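Local atomic coordinates of francisella virulence factor (Francisella novicida, PDB entry 5EVF), a protein that is of unknown biochemical function but is a virulence factor of Francisella, so probably contributes to infection by this bacterium. Residues 9-14 / 41-46; 46-51 / 61-66; 81-86 / 96-101. One frame throughout, in Å; residues are numbered along the deposited sequence. Where two conformers were deposited one is given.

Interaction 1: residues 9-14 / 41-46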
# COMPACT_ATOMS: atom_id res chain seq x y z
N VAL A 9 -0.11 -2.05 -7.56
CA VAL A 9 -0.01 -1.13 -8.69
C VAL A 9 0.47 0.21 -8.15
O VAL A 9 0.20 0.57 -7.00
CB VAL A 9 -1.35 -0.97 -9.45
CG1 VAL A 9 -1.79 -2.27 -10.10
CG2 VAL A 9 -2.44 -0.45 -8.54
N TYR A 10 1.22 0.93 -8.98
CA TYR A 10 1.63 2.29 -8.65
C TYR A 10 1.01 3.21 -9.68
O TYR A 10 1.11 2.97 -10.89
CB TYR A 10 3.15 2.44 -8.66
CG TYR A 10 3.55 3.86 -8.36
CD1 TYR A 10 3.45 4.35 -7.08
CD2 TYR A 10 3.99 4.70 -9.36
CE1 TYR A 10 3.79 5.65 -6.79
CE2 TYR A 10 4.35 6.00 -9.08
CZ TYR A 10 4.23 6.47 -7.79
OH TYR A 10 4.57 7.77 -7.48
N LEU A 11 0.34 4.26 -9.20
CA LEU A 11 -0.48 5.12 -10.05
C LEU A 11 0.09 6.52 -9.98
O LEU A 11 -0.23 7.27 -9.05
CB LEU A 11 -1.94 5.11 -9.59
CG LEU A 11 -2.57 3.75 -9.28
CD1 LEU A 11 -3.96 3.91 -8.70
CD2 LEU A 11 -2.59 2.86 -10.52
N PRO A 12 0.95 6.92 -10.91
CA PRO A 12 1.64 8.21 -10.77
C PRO A 12 0.78 9.37 -11.20
O PRO A 12 -0.01 9.28 -12.14
CB PRO A 12 2.84 8.06 -11.72
CG PRO A 12 2.36 7.09 -12.77
CD PRO A 12 1.47 6.12 -12.03
N LYS A 13 0.99 10.52 -10.54
CA LYS A 13 0.35 11.74 -11.03
C LYS A 13 0.95 12.17 -12.36
O LYS A 13 0.25 12.77 -13.18
CB LYS A 13 0.50 12.87 -10.01
CG LYS A 13 -0.52 12.88 -8.87
CD LYS A 13 -0.31 14.16 -8.03
CE LYS A 13 -1.24 14.21 -6.82
NZ LYS A 13 -0.96 15.44 -6.00
N TYR A 14 2.23 11.90 -12.58
CA TYR A 14 2.94 12.50 -13.71
C TYR A 14 3.78 11.44 -14.42
O TYR A 14 4.04 10.36 -13.89
CB TYR A 14 3.80 13.67 -13.24
CG TYR A 14 3.07 14.61 -12.30
CD1 TYR A 14 2.01 15.41 -12.75
CD2 TYR A 14 3.45 14.71 -10.97
CE1 TYR A 14 1.34 16.25 -11.89
CE2 TYR A 14 2.80 15.56 -10.11
CZ TYR A 14 1.74 16.32 -10.56
OH TYR A 14 1.09 17.17 -9.69
N ILE A 41 2.88 12.48 -4.87
CA ILE A 41 3.29 12.30 -6.26
C ILE A 41 2.56 11.16 -6.95
O ILE A 41 2.70 10.99 -8.17
CB ILE A 41 4.81 12.06 -6.38
CG1 ILE A 41 5.20 10.76 -5.66
CG2 ILE A 41 5.58 13.26 -5.82
CD1 ILE A 41 6.57 10.22 -6.04
N GLY A 42 1.80 10.36 -6.21
CA GLY A 42 1.14 9.21 -6.78
C GLY A 42 0.60 8.35 -5.66
O GLY A 42 0.79 8.64 -4.48
N GLN A 43 -0.09 7.29 -6.06
CA GLN A 43 -0.65 6.33 -5.11
C GLN A 43 -0.08 4.95 -5.36
O GLN A 43 0.25 4.60 -6.48
CB GLN A 43 -2.17 6.20 -5.24
CG GLN A 43 -2.94 7.46 -5.45
CD GLN A 43 -4.39 7.19 -5.83
OE1 GLN A 43 -5.01 7.97 -6.54
NE2 GLN A 43 -4.93 6.06 -5.36
N VAL A 44 0.02 4.17 -4.29
CA VAL A 44 0.31 2.75 -4.38
C VAL A 44 -0.90 2.02 -3.82
O VAL A 44 -1.46 2.43 -2.80
CB VAL A 44 1.61 2.37 -3.64
CG1 VAL A 44 1.55 2.82 -2.17
CG2 VAL A 44 1.88 0.88 -3.75
N ARG A 45 -1.35 0.98 -4.52
CA ARG A 45 -2.47 0.17 -4.07
C ARG A 45 -2.04 -1.28 -4.09
O ARG A 45 -1.54 -1.76 -5.11
CB ARG A 45 -3.72 0.38 -4.94
CG ARG A 45 -4.20 1.83 -5.00
CD ARG A 45 -5.50 1.93 -5.77
NE ARG A 45 -5.94 3.32 -5.90
CZ ARG A 45 -7.05 3.69 -6.52
NH1 ARG A 45 -7.85 2.77 -7.06
NH2 ARG A 45 -7.37 4.97 -6.60
N THR A 46 -2.21 -1.97 -2.97
CA THR A 46 -1.91 -3.40 -2.93
C THR A 46 -3.11 -4.16 -2.39
O THR A 46 -3.99 -3.60 -1.74
CB THR A 46 -0.67 -3.70 -2.07
OG1 THR A 46 -0.83 -3.13 -0.77
CG2 THR A 46 0.56 -3.09 -2.70
O HOH W 1 4.40 11.32 -10.47
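Y10 reaches across to I41 with its phenol: OH lies 3.5 Å from I41 CD1 and about as far from CG1, the side chains crossing at about a right angle. Chi1 of Y10 (178°) sets CG anti to the backbone N. The ring comes obliquely to the partner chain, Y10 CD1 lying 3.3 Å from Q43 O, while its OH passes the CA of G42. With no side chain at G42, the ring tip can lie close to the main chain here. The H74 ring stacks on Y10. Y10 belongs to strand 6-12, outermost in this chain's sheet and paired antiparallel with strand 42-49; I41 just precedes the latter. V9 and R45 each donate a backbone N-H to the other's carbonyl oxygen, as do L11 and Q43, the shortest bond being L11 N to Q43 O at 2.7 Å. Past the strand end, K13 N continues the ladder to I41 O at 3.0 Å, and a water donates a hydrogen bond to I41 O and accepts one from Y14 N. On the face carrying V9, L11, Q43 and R45, the methyl CD1 of L11 rests over one face of the R45 guanidinium, offset toward its rim and 3.5 Å from NE. The arginine chain, extended from CG to NE, runs across that leucine at about a right angle, and V9 CG2 packs on R45 CB at 3.9 Å.

Interaction 2: residues 46-51 / 61-66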
# COMPACT_ATOMS: atom_id res chain seq x y z
N THR A 46 -2.21 -1.97 -2.97
CA THR A 46 -1.91 -3.40 -2.93
C THR A 46 -3.11 -4.16 -2.39
O THR A 46 -3.99 -3.60 -1.74
CB THR A 46 -0.67 -3.70 -2.07
OG1 THR A 46 -0.83 -3.13 -0.77
CG2 THR A 46 0.56 -3.09 -2.70
N SER A 47 -3.13 -5.46 -2.66
CA SER A 47 -4.25 -6.25 -2.15
C SER A 47 -3.85 -7.71 -2.08
O SER A 47 -3.04 -8.19 -2.87
CB SER A 47 -5.48 -6.07 -3.03
OG SER A 47 -5.27 -6.66 -4.29
N THR A 48 -4.43 -8.40 -1.11
CA THR A 48 -4.19 -9.82 -0.87
C THR A 48 -5.53 -10.48 -0.57
O THR A 48 -6.33 -9.94 0.18
CB THR A 48 -3.25 -10.03 0.32
OG1 THR A 48 -2.08 -9.22 0.16
CG2 THR A 48 -2.87 -11.52 0.48
N HIS A 49 -5.78 -11.65 -1.16
CA HIS A 49 -7.02 -12.36 -0.85
C HIS A 49 -6.98 -12.90 0.57
O HIS A 49 -5.92 -13.21 1.11
CB HIS A 49 -7.27 -13.50 -1.83
CG HIS A 49 -7.85 -13.05 -3.14
ND1 HIS A 49 -7.09 -12.93 -4.28
CD2 HIS A 49 -9.10 -12.66 -3.47
CE1 HIS A 49 -7.85 -12.50 -5.27
NE2 HIS A 49 -9.07 -12.33 -4.81
N VAL A 50 -8.17 -13.01 1.17
CA VAL A 50 -8.28 -13.38 2.58
C VAL A 50 -8.01 -14.86 2.78
O VAL A 50 -7.25 -15.25 3.68
CB VAL A 50 -9.67 -12.98 3.11
CG1 VAL A 50 -9.93 -13.64 4.46
CG2 VAL A 50 -9.79 -11.46 3.19
N SER A 51 -8.63 -15.70 1.95
CA SER A 51 -8.48 -17.16 2.04
C SER A 51 -8.83 -17.59 3.46
O SER A 51 -9.92 -17.23 3.95
CB SER A 51 -7.08 -17.53 1.57
OG SER A 51 -6.88 -18.92 1.67
N ASP A 61 -0.24 -5.96 7.15
CA ASP A 61 1.22 -5.84 7.09
C ASP A 61 1.77 -6.37 5.78
O ASP A 61 2.71 -5.79 5.21
CB ASP A 61 1.85 -6.57 8.27
CG ASP A 61 3.29 -6.13 8.48
OD1 ASP A 61 3.49 -4.95 8.85
OD2 ASP A 61 4.21 -6.94 8.24
N LYS A 62 1.22 -7.48 5.29
CA LYS A 62 1.63 -8.04 4.01
C LYS A 62 1.42 -7.01 2.90
O LYS A 62 2.30 -6.79 2.06
CB LYS A 62 0.82 -9.30 3.72
CG LYS A 62 1.13 -10.01 2.40
CD LYS A 62 2.02 -11.22 2.60
CE LYS A 62 2.54 -11.76 1.27
NZ LYS A 62 1.46 -12.32 0.39
N ASN A 63 0.24 -6.38 2.89
CA ASN A 63 -0.02 -5.31 1.93
C ASN A 63 0.98 -4.17 2.08
O ASN A 63 1.45 -3.60 1.09
CB ASN A 63 -1.45 -4.78 2.09
CG ASN A 63 -2.49 -5.74 1.58
OD1 ASN A 63 -2.20 -6.53 0.69
ND2 ASN A 63 -3.73 -5.60 2.04
N LEU A 64 1.31 -3.82 3.32
CA LEU A 64 2.18 -2.67 3.55
C LEU A 64 3.59 -2.94 3.06
O LEU A 64 4.22 -2.07 2.46
CB LEU A 64 2.18 -2.29 5.04
CG LEU A 64 3.15 -1.18 5.45
CD1 LEU A 64 2.84 0.11 4.69
CD2 LEU A 64 3.09 -0.98 6.96
N LYS A 65 4.12 -4.14 3.33
CA LYS A 65 5.49 -4.41 2.89
C LYS A 65 5.61 -4.37 1.38
O LYS A 65 6.60 -3.86 0.84
CB LYS A 65 5.99 -5.74 3.46
CG LYS A 65 6.10 -5.66 4.98
CD LYS A 65 7.51 -5.91 5.50
CE LYS A 65 7.73 -5.15 6.82
NZ LYS A 65 9.16 -5.02 7.20
N GLU A 66 4.60 -4.88 0.66
CA GLU A 66 4.62 -4.77 -0.79
C GLU A 66 4.49 -3.31 -1.22
O GLU A 66 5.14 -2.87 -2.18
CB GLU A 66 3.52 -5.64 -1.41
CG GLU A 66 3.53 -5.69 -2.94
CD GLU A 66 4.82 -6.26 -3.50
OE1 GLU A 66 5.45 -7.09 -2.82
OE2 GLU A 66 5.22 -5.86 -4.63
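Chi1 of N63 (-73°) puts CG anti to its own carbonyl carbon, and chi2 then sets OD1 where T48 OG1 can meet it; chi1 of T48 (-51°) places that OG1 beside its own backbone N. This is helix-on-sheet packing: helix 56-73 lies across one face of the sheet, and its segment 61-66 crosses strand 46-49 at an axis separation of 7.6 Å. The meeting is largely polar, with two threonines from the strand gripping one asparagine. T48 OG1 donates to N63 OD1 over 2.7 Å, tilted 32° from the plane of the amide carbonyl. T46 OG1 donates to the N63 backbone oxygen at 3.0 Å from above its carbonyl plane, and also lies 3.4 Å from N63 CB, as the two side chains slide past each other in opposite directions. Both ends of the buried amide are used, because N63 ND2 bonds to V96 O on the neighbouring strand. T48 OG1 also bonds to T6 OG1, on the other flanking strand, and K62 NZ bonds to that same T6 hydroxyl. The K62 chain brushes T48 only with CG. One helical turn beyond N63 the contact becomes apolar, the methyl CG2 of T46 resting 4.0 Å from E66 CG.

Interaction 3: residues 81-86 / 96-101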
# COMPACT_ATOMS: atom_id res chain seq x y z
N TYR A 81 -0.48 5.53 4.48
CA TYR A 81 -1.31 4.43 4.01
C TYR A 81 -2.45 4.12 4.97
O TYR A 81 -2.46 4.53 6.15
CB TYR A 81 -0.45 3.16 3.82
CG TYR A 81 -0.16 2.52 5.14
CD1 TYR A 81 0.79 3.05 6.01
CD2 TYR A 81 -0.90 1.42 5.57
CE1 TYR A 81 1.03 2.48 7.26
CE2 TYR A 81 -0.67 0.85 6.82
CZ TYR A 81 0.29 1.39 7.65
OH TYR A 81 0.52 0.83 8.89
N ILE A 82 -3.41 3.35 4.45
CA ILE A 82 -4.51 2.81 5.25
C ILE A 82 -4.89 1.45 4.67
O ILE A 82 -4.87 1.26 3.45
CB ILE A 82 -5.71 3.79 5.26
CG1 ILE A 82 -6.83 3.26 6.16
CG2 ILE A 82 -6.22 4.04 3.83
CD1 ILE A 82 -7.91 4.28 6.42
N CYS A 83 -5.19 0.50 5.54
CA CYS A 83 -5.71 -0.79 5.11
C CYS A 83 -7.23 -0.76 5.08
O CYS A 83 -7.86 -0.15 5.95
CB CYS A 83 -5.22 -1.89 6.05
SG CYS A 83 -3.47 -2.23 5.74
N LEU A 84 -7.81 -1.43 4.07
CA LEU A 84 -9.22 -1.32 3.74
C LEU A 84 -9.82 -2.71 3.56
O LEU A 84 -9.15 -3.64 3.11
CB LEU A 84 -9.41 -0.49 2.45
CG LEU A 84 -8.85 0.93 2.52
CD1 LEU A 84 -8.73 1.53 1.12
CD2 LEU A 84 -9.71 1.81 3.41
N TYR A 85 -11.10 -2.83 3.92
CA TYR A 85 -11.79 -4.11 4.02
C TYR A 85 -13.14 -4.03 3.34
O TYR A 85 -13.73 -2.95 3.25
CB TYR A 85 -11.98 -4.50 5.51
CG TYR A 85 -10.65 -4.53 6.23
CD1 TYR A 85 -10.14 -3.37 6.82
CD2 TYR A 85 -9.89 -5.69 6.30
CE1 TYR A 85 -8.90 -3.37 7.44
CE2 TYR A 85 -8.65 -5.71 6.93
CZ TYR A 85 -8.16 -4.52 7.49
OH TYR A 85 -6.93 -4.48 8.12
N PRO A 86 -13.66 -5.16 2.85
CA PRO A 86 -14.99 -5.14 2.22
C PRO A 86 -16.06 -4.63 3.17
O PRO A 86 -16.05 -4.94 4.37
CB PRO A 86 -15.23 -6.61 1.85
CG PRO A 86 -13.90 -7.25 1.83
CD PRO A 86 -13.01 -6.48 2.77
N VAL A 96 -8.26 -8.00 1.23
CA VAL A 96 -7.86 -6.88 2.07
C VAL A 96 -6.97 -6.00 1.21
O VAL A 96 -6.08 -6.50 0.52
CB VAL A 96 -7.12 -7.35 3.32
CG1 VAL A 96 -6.56 -6.17 4.09
CG2 VAL A 96 -8.06 -8.17 4.20
N GLN A 97 -7.24 -4.70 1.21
CA GLN A 97 -6.54 -3.80 0.32
C GLN A 97 -5.79 -2.75 1.13
O GLN A 97 -6.00 -2.59 2.34
CB GLN A 97 -7.52 -3.15 -0.66
CG GLN A 97 -8.26 -4.20 -1.46
CD GLN A 97 -9.04 -3.64 -2.63
OE1 GLN A 97 -9.33 -2.45 -2.68
NE2 GLN A 97 -9.38 -4.51 -3.57
N LEU A 98 -4.88 -2.06 0.46
CA LEU A 98 -4.18 -0.94 1.06
C LEU A 98 -4.17 0.18 0.03
O LEU A 98 -3.95 -0.07 -1.15
CB LEU A 98 -2.75 -1.32 1.45
CG LEU A 98 -1.82 -0.22 1.94
CD1 LEU A 98 -0.77 -0.83 2.84
CD2 LEU A 98 -1.13 0.47 0.77
N ARG A 99 -4.41 1.41 0.50
CA ARG A 99 -4.25 2.62 -0.30
C ARG A 99 -3.13 3.43 0.32
O ARG A 99 -3.18 3.74 1.52
CB ARG A 99 -5.56 3.42 -0.32
CG ARG A 99 -5.46 4.80 -0.99
CD ARG A 99 -5.51 4.65 -2.49
NE ARG A 99 -6.78 4.11 -2.94
CZ ARG A 99 -7.83 4.85 -3.31
NH1 ARG A 99 -7.76 6.19 -3.30
NH2 ARG A 99 -8.96 4.26 -3.70
N GLY A 100 -2.13 3.75 -0.47
CA GLY A 100 -1.00 4.53 0.01
C GLY A 100 -0.78 5.72 -0.90
O GLY A 100 -1.08 5.66 -2.10
N TYR A 101 -0.37 6.83 -0.30
CA TYR A 101 0.02 8.01 -1.06
C TYR A 101 1.51 8.19 -0.90
O TYR A 101 2.03 8.12 0.22
CB TYR A 101 -0.75 9.24 -0.59
CG TYR A 101 -2.21 9.11 -0.96
CD1 TYR A 101 -2.68 9.69 -2.13
CD2 TYR A 101 -3.09 8.38 -0.18
CE1 TYR A 101 -3.98 9.57 -2.51
CE2 TYR A 101 -4.42 8.24 -0.57
CZ TYR A 101 -4.85 8.85 -1.73
OH TYR A 101 -6.16 8.75 -2.16
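Residues Y81 to L84 run antiparallel to V96 through Y101, the strand axes 159° apart in direction and 4.5 Å apart at their closest, as the two arms of a beta hairpin. I82 and R99 form one hydrogen-bonded pair, I82 N to R99 O and R99 N to I82 O both 3.0 Å. L84 and Q97 form the next: L84 N sits above the plane of the Q97 carbonyl, whereas the Q97 N-H points almost straight at L84 O (176° at the hydrogen). Y81 with G100 and C83 with L98 are the non-hydrogen-bonded pairs, where CA-H groups approach carbonyl oxygens, as between Y81 CA and R99 O at 3.2 Å.

On the face of Y81, C83 and L98, the branch CD1 of L98 does most of the touching. L98 CG stands anti to its backbone N (chi1 173°), and CD1 beyond it lies 3.5 Å from Y81 CD2, approaching the ring obliquely, and 4.2 Å from C83 SG. On the opposite face, with I82 and Q97, L84 CD1 meets R99 CB at 4.0 Å. The R99 chain then bends away, and its NH1 gives a hydrogen bond to Y101 OH, which lies near the guanidinium plane. Beyond the strand end the Y85 ring lies side by side with V96, its CE2 3.6 Å from V96 CG1 and almost as near to CG2.

Helix 56-73 covers the L98 face: L98 packs on N63 and A67, V96 on F56, and Y81 on L64, while C83 is disulfide-bonded to C60 of the same helix. Strand 27-30 flanks Y81 through backbone bonds, and strand 42-49 pairs with the far side of 95-103.

Overall arrangement
All three interactions involve one five-stranded sheet with helix 56-73 on one face. Across it the strands run 6-12, 42-49, 95-103, 78-84, 27-30, so interaction 1 joins the first two and interaction 3 the third and fourth. Strand 42-49 pairs directly with 95-103, which links them through V44 O to G100 N and T46 O to L98 N. Interaction 2 adds the helix; it shares T46 with interaction 1, and its centre is about 16 Å from that of interaction 1 but about 9 Å from that of interaction 3. Along the chain they close in the order 1, 2, 3. Sheet pairing and helix packing thus unite distant parts of this 105-residue chain in one compact alpha+beta domain.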